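Local coordinates for TATA-box-binding protein (PDB 2Z8U) that binds the TATA-box promoter element and acts as a general transcription initiation factor for archaeal genes, at the interface of chains A and B. Sequence-based numbering; all coordinates share one arbitrary frame. Chains: chain A/B, TATA-box-binding protein.

Contact 1: the interface of chains A and B. Residues chain A 51, 60-62, 70, 72; chain B 125-126.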
ATOM      1  N   VAL A  51     -24.409   1.585  21.780  1.00 38.31           N
ATOM      2  CA  VAL A  51     -23.153   0.912  22.121  1.00 38.20           C
ATOM      3  C   VAL A  51     -23.425  -0.553  22.467  1.00 38.43           C
ATOM      4  O   VAL A  51     -24.207  -0.850  23.372  1.00 38.45           O
ATOM      5  CB  VAL A  51     -22.460   1.605  23.318  1.00 37.99           C
ATOM      6  CG1 VAL A  51     -21.191   0.821  23.758  1.00 38.27           C
ATOM      7  CG2 VAL A  51     -22.114   3.060  22.992  1.00 38.08           C
ATOM      8  N   ALA A  60     -16.229  -3.657  20.857  1.00 34.59           N
ATOM      9  CA  ALA A  60     -17.351  -2.741  21.048  1.00 33.96           C
ATOM     10  C   ALA A  60     -17.790  -2.114  19.725  1.00 33.98           C
ATOM     11  O   ALA A  60     -16.969  -1.843  18.839  1.00 33.65           O
ATOM     12  CB  ALA A  60     -17.016  -1.665  22.071  1.00 33.99           C
ATOM     13  N   LEU A  61     -19.098  -1.913  19.594  1.00 33.47           N
ATOM     14  CA  LEU A  61     -19.690  -1.359  18.383  1.00 33.54           C
ATOM     15  C   LEU A  61     -20.587  -0.161  18.687  1.00 33.45           C
ATOM     16  O   LEU A  61     -21.408  -0.204  19.616  1.00 33.57           O
ATOM     17  CB  LEU A  61     -20.477  -2.434  17.631  1.00 33.84           C
ATOM     18  CG  LEU A  61     -19.727  -3.678  17.136  1.00 33.46           C
ATOM     19  CD1 LEU A  61     -19.757  -4.771  18.167  1.00 34.29           C
ATOM     20  CD2 LEU A  61     -20.364  -4.176  15.859  1.00 36.67           C
ATOM     21  N   LEU A  62     -20.413   0.904  17.904  1.00 33.03           N
ATOM     22  CA  LEU A  62     -21.225   2.116  18.014  1.00 32.80           C
ATOM     23  C   LEU A  62     -22.048   2.294  16.738  1.00 33.08           C
ATOM     24  O   LEU A  62     -21.504   2.612  15.673  1.00 32.85           O
ATOM     25  CB  LEU A  62     -20.331   3.337  18.271  1.00 32.65           C
ATOM     26  CG  LEU A  62     -20.874   4.764  18.138  1.00 32.66           C
ATOM     27  CD1 LEU A  62     -21.856   5.120  19.245  1.00 31.75           C
ATOM     28  CD2 LEU A  62     -19.724   5.750  18.123  1.00 32.51           C
ATOM     29  N   ASN A  70     -19.260   1.828  13.940  1.00 36.23           N
ATOM     30  CA  ASN A  70     -17.840   1.905  14.270  1.00 36.06           C
ATOM     31  C   ASN A  70     -17.528   0.822  15.282  1.00 35.98           C
ATOM     32  O   ASN A  70     -18.355   0.502  16.147  1.00 34.79           O
ATOM     33  CB  ASN A  70     -17.478   3.292  14.801  1.00 36.58           C
ATOM     34  CG  ASN A  70     -17.644   4.381  13.746  1.00 37.18           C
ATOM     35  OD1 ASN A  70     -17.317   4.174  12.573  1.00 39.97           O
ATOM     36  ND2 ASN A  70     -18.148   5.544  14.158  1.00 39.03           N
ATOM     37  N   THR A  72     -14.335  -0.804  17.797  1.00 34.02           N
ATOM     38  CA  THR A  72     -13.011  -0.753  18.414  1.00 33.42           C
ATOM     39  C   THR A  72     -12.753  -2.081  19.146  1.00 32.91           C
ATOM     40  O   THR A  72     -13.693  -2.831  19.457  1.00 32.17           O
ATOM     41  CB  THR A  72     -12.911   0.417  19.438  1.00 33.79           C
ATOM     42  OG1 THR A  72     -13.891   0.235  20.469  1.00 34.17           O
ATOM     43  CG2 THR A  72     -13.147   1.781  18.766  1.00 33.73           C
TER
ATOM     44  N   ALA B 125     -12.489   6.806  22.733  1.00 36.02           N
ATOM     45  CA  ALA B 125     -11.865   5.976  21.695  1.00 36.57           C
ATOM     46  C   ALA B 125     -12.901   5.382  20.730  1.00 36.47           C
ATOM     47  O   ALA B 125     -12.606   5.112  19.555  1.00 36.08           O
ATOM     48  CB  ALA B 125     -11.062   4.862  22.333  1.00 36.13           C
ATOM     49  N   LEU B 126     -14.098   5.160  21.250  1.00 36.61           N
ATOM     50  CA  LEU B 126     -15.193   4.602  20.452  1.00 37.91           C
ATOM     51  C   LEU B 126     -15.959   5.699  19.701  1.00 38.94           C
ATOM     52  O   LEU B 126     -16.291   5.527  18.529  1.00 39.36           O
ATOM     53  CB  LEU B 126     -16.141   3.793  21.344  1.00 37.24           C
ATOM     54  CG  LEU B 126     -17.331   3.041  20.723  1.00 36.93           C
ATOM     55  CD1 LEU B 126     -16.937   2.108  19.563  1.00 34.78           C
ATOM     56  CD2 LEU B 126     -18.064   2.282  21.813  1.00 37.37           C
TER

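Contact 2: the interface of chains A and B. Residues chain A 17, 19, 72, 108-110; chain B 125, 131-133.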
ATOM      1  N   ASN A  17      -4.320  -3.460  17.586  1.00 30.92           N
ATOM      2  CA  ASN A  17      -5.742  -3.240  17.448  1.00 31.36           C
ATOM      3  C   ASN A  17      -6.061  -2.608  16.111  1.00 31.27           C
ATOM      4  O   ASN A  17      -5.182  -2.049  15.445  1.00 30.77           O
ATOM      5  CB  ASN A  17      -6.346  -2.484  18.661  1.00 31.98           C
ATOM      6  CG  ASN A  17      -6.365  -0.985  18.495  1.00 34.17           C
ATOM      7  OD1 ASN A  17      -6.757  -0.468  17.453  1.00 38.71           O
ATOM      8  ND2 ASN A  17      -6.030  -0.266  19.576  1.00 35.96           N
ATOM      9  N   VAL A  19      -9.368  -0.300  14.232  1.00 32.68           N
ATOM     10  CA  VAL A  19     -10.693   0.309  14.263  1.00 33.37           C
ATOM     11  C   VAL A  19     -11.263   0.139  12.858  1.00 33.15           C
ATOM     12  O   VAL A  19     -10.595   0.455  11.871  1.00 32.38           O
ATOM     13  CB  VAL A  19     -10.624   1.802  14.696  1.00 32.84           C
ATOM     14  CG1 VAL A  19     -12.006   2.451  14.686  1.00 33.67           C
ATOM     15  CG2 VAL A  19      -9.965   1.914  16.079  1.00 32.95           C
ATOM     16  N   THR A  72     -14.335  -0.804  17.797  1.00 34.02           N
ATOM     17  CA  THR A  72     -13.011  -0.753  18.414  1.00 33.42           C
ATOM     18  C   THR A  72     -12.753  -2.081  19.146  1.00 32.91           C
ATOM     19  O   THR A  72     -13.693  -2.831  19.457  1.00 32.17           O
ATOM     20  CB  THR A  72     -12.911   0.417  19.438  1.00 33.79           C
ATOM     21  OG1 THR A  72     -13.891   0.235  20.469  1.00 34.17           O
ATOM     22  CG2 THR A  72     -13.147   1.781  18.766  1.00 33.73           C
ATOM     23  N   ASN A 108      -8.377   2.829  11.402  1.00 31.68           N
ATOM     24  CA  ASN A 108      -7.197   3.046  12.209  1.00 31.92           C
ATOM     25  C   ASN A 108      -6.607   1.734  12.716  1.00 32.04           C
ATOM     26  O   ASN A 108      -7.288   0.693  12.743  1.00 30.34           O
ATOM     27  CB  ASN A 108      -7.505   3.967  13.401  1.00 32.68           C
ATOM     28  CG  ASN A 108      -6.267   4.346  14.181  1.00 35.62           C
ATOM     29  OD1 ASN A 108      -5.255   4.773  13.633  1.00 35.23           O
ATOM     30  ND2 ASN A 108      -6.337   4.168  15.480  1.00 40.97           N
ATOM     31  N   MET A 109      -5.339   1.817  13.120  1.00 32.87           N
ATOM     32  CA  MET A 109      -4.636   0.730  13.803  1.00 34.27           C
ATOM     33  C   MET A 109      -3.640   1.248  14.811  1.00 33.64           C
ATOM     34  O   MET A 109      -3.173   2.418  14.742  1.00 33.22           O
ATOM     35  CB  MET A 109      -3.832  -0.101  12.818  1.00 34.36           C
ATOM     36  CG  MET A 109      -4.584  -0.650  11.670  1.00 34.09           C
ATOM     37  SD  MET A 109      -3.388  -1.184  10.458  1.00 40.20           S
ATOM     38  CE  MET A 109      -4.447  -2.036   9.307  1.00 33.77           C
ATOM     39  N   VAL A 110      -3.293   0.365  15.739  1.00 31.13           N
ATOM     40  CA  VAL A 110      -2.096   0.523  16.516  1.00 30.39           C
ATOM     41  C   VAL A 110      -1.200  -0.643  16.087  1.00 29.51           C
ATOM     42  O   VAL A 110      -1.646  -1.800  16.102  1.00 28.84           O
ATOM     43  CB  VAL A 110      -2.369   0.492  18.034  1.00 30.02           C
ATOM     44  CG1 VAL A 110      -1.101   0.339  18.804  1.00 31.63           C
ATOM     45  CG2 VAL A 110      -3.095   1.783  18.489  1.00 31.97           C
TER
ATOM     46  N   ALA B 125     -12.489   6.806  22.733  1.00 36.02           N
ATOM     47  CA  ALA B 125     -11.865   5.976  21.695  1.00 36.57           C
ATOM     48  C   ALA B 125     -12.901   5.382  20.730  1.00 36.47           C
ATOM     49  O   ALA B 125     -12.606   5.112  19.555  1.00 36.08           O
ATOM     50  CB  ALA B 125     -11.062   4.862  22.333  1.00 36.13           C
ATOM     51  N   THR B 131      -9.123   8.813  16.838  1.00 41.15           N
ATOM     52  CA  THR B 131      -8.546   8.622  18.179  1.00 39.83           C
ATOM     53  C   THR B 131      -8.003   7.203  18.287  1.00 39.22           C
ATOM     54  O   THR B 131      -8.505   6.297  17.623  1.00 38.38           O
ATOM     55  CB  THR B 131      -9.569   8.896  19.320  1.00 39.38           C
ATOM     56  OG1 THR B 131     -10.687   8.016  19.198  1.00 39.67           O
ATOM     57  CG2 THR B 131     -10.058  10.347  19.275  1.00 40.10           C
ATOM     58  N   GLU B 132      -6.953   7.023  19.082  1.00 38.35           N
ATOM     59  CA  GLU B 132      -6.501   5.681  19.474  1.00 38.38           C
ATOM     60  C   GLU B 132      -6.180   5.646  20.944  1.00 38.47           C
ATOM     61  O   GLU B 132      -5.773   6.656  21.532  1.00 38.17           O
ATOM     62  CB  GLU B 132      -5.262   5.197  18.711  1.00 38.23           C
ATOM     63  CG  GLU B 132      -5.561   4.215  17.573  1.00 39.14           C
ATOM     64  CD  GLU B 132      -6.106   2.834  17.979  1.00 40.23           C
ATOM     65  OE1 GLU B 132      -6.282   2.518  19.184  1.00 39.09           O
ATOM     66  OE2 GLU B 132      -6.333   2.042  17.043  1.00 38.98           O
ATOM     67  N   TYR B 133      -6.348   4.461  21.517  1.00 38.77           N
ATOM     68  CA  TYR B 133      -6.176   4.252  22.939  1.00 38.93           C
ATOM     69  C   TYR B 133      -5.842   2.796  23.127  1.00 39.70           C
ATOM     70  O   TYR B 133      -6.622   1.910  22.719  1.00 40.26           O
ATOM     71  CB  TYR B 133      -7.455   4.631  23.679  1.00 39.06           C
ATOM     72  CG  TYR B 133      -7.414   4.429  25.170  1.00 38.51           C
ATOM     73  CD1 TYR B 133      -6.442   5.042  25.945  1.00 39.74           C
ATOM     74  CD2 TYR B 133      -8.372   3.642  25.812  1.00 40.61           C
ATOM     75  CE1 TYR B 133      -6.405   4.867  27.337  1.00 39.77           C
ATOM     76  CE2 TYR B 133      -8.350   3.463  27.196  1.00 39.32           C
ATOM     77  CZ  TYR B 133      -7.361   4.074  27.948  1.00 39.77           C
ATOM     78  OH  TYR B 133      -7.329   3.911  29.322  1.00 40.47           O
TER

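Contact 1: the interface of chains A and B
The methyl CD1 of B:Leu126 rests over one face of the peptide group that joins A:Ala60 to A:Leu61, while the side chain of A:Leu61 leaves the opposite side of its strand. The backbone oxygen O of A:Asn70 adds a second peptide group near this methyl, 4.0 Å from B:Leu126 CD1. The sheet that receives the leucine belongs to the saddle fold of the TBP family, whose concave underside carries the DNA-binding surface, and the intruder comes from helix 121-127 of the other copy.

Extended away from its own backbone nitrogen (chi1 -177°), B:Leu126 carries its fork beyond the helix and spreads two methyls over neighbouring strands, as a branched apolar side chain can when it docks on a sheet. One branch, CD2, is shared by A:Val51 and A:Ala60: it lies 4.0 Å from A:Val51 CG1, the two side chains meeting at a slant, and 4.1 Å from A:Ala60 CB. The other, CD1, packs 3.8 Å from A:Leu62 CB and 3.7 Å from the hydroxyl OG1 of A:Thr72. Replacing this leucine with an alanine would probably open a gap over strands 50-54 and 59-63, leaving the methyls of A:Val51 and A:Ala60 without their partner.

The contact is returned by the methyl A:Leu62 CD2, which sits 3.5 Å from the backbone oxygen B:Leu126 O. A:Thr72 crosses the leucine at about a right angle. Its methyl CG2 reaches the helix backbone, 3.5 Å from B:Ala125 O, and also touches the alpha carbon of B:Leu126.

Contact 2: the interface of chains A and B
B:Glu132, in the short extended segment 131-133, faces strands 14-23 and 105-114 of chain A, where A:Asn17, A:Val19, A:Asn108 and A:Val110 also have extended backbones and turn their side chains toward it. The acid chain, as modelled, folds over at its second torsion (chi2 -67°), which brings the carboxylate in among the side chains of both strands.

A:Asn17 approaches from the opposite direction, its amide nearly coplanar with the carboxylate. Its ND2 donates to OE1 of B:Glu132 at 2.8 Å in an almost straight hydrogen bond (169° at the hydrogen). The acceptor lies in the amide plane, whereas the nitrogen meets OE1 on the syn side, 25° out of the carboxylate plane. The anti lone pair of the same oxygen accepts the backbone N of B:Tyr133 at 3.0 Å; the two donors together hold OE1 and limit rotation of the acid group.

Methyl groups cover both carboxylate faces: A:Val110 CG2 stands over one, 3.3 Å from B:Glu132 OE1, and A:Val19 CG2 lies on the other, 3.8 Å from B:Glu132 OE2. The second oxygen, OE2, also sits 2.6 Å from A:Asn17 OD1, a clash between two acceptors unless the acid carries a proton, which the structure does not show. A:Asn108 fits against the acid chain too closely to be real; one of the two side chains is probably misplaced, and the finer carboxylate geometry is to be read with that caution.

Asparagines and valines at these positions in the TBP family line the middle of the DNA-binding saddle, so B:Glu132 occupies a surface meant for the minor groove, and pairing of this kind would probably have to give way before the TATA box could bind.

Contact 1 and contact 2 are neighbouring patches, the centres of their C-alpha atoms about 10 Å apart. A:Thr72 on strand 68-74 and B:Ala125 on helix 121-127 belong to both. From this junction, contact 1 extends over strands 50-54 and 59-63, and contact 2 over strands 14-23 and 105-114, so the helix and the following segment of chain B run along one concave sheet. Two-fold symmetry repeats both patches with the chains exchanged, giving a mutual embrace of DNA-binding faces. The structure alone does not settle whether this pairing persists in solution.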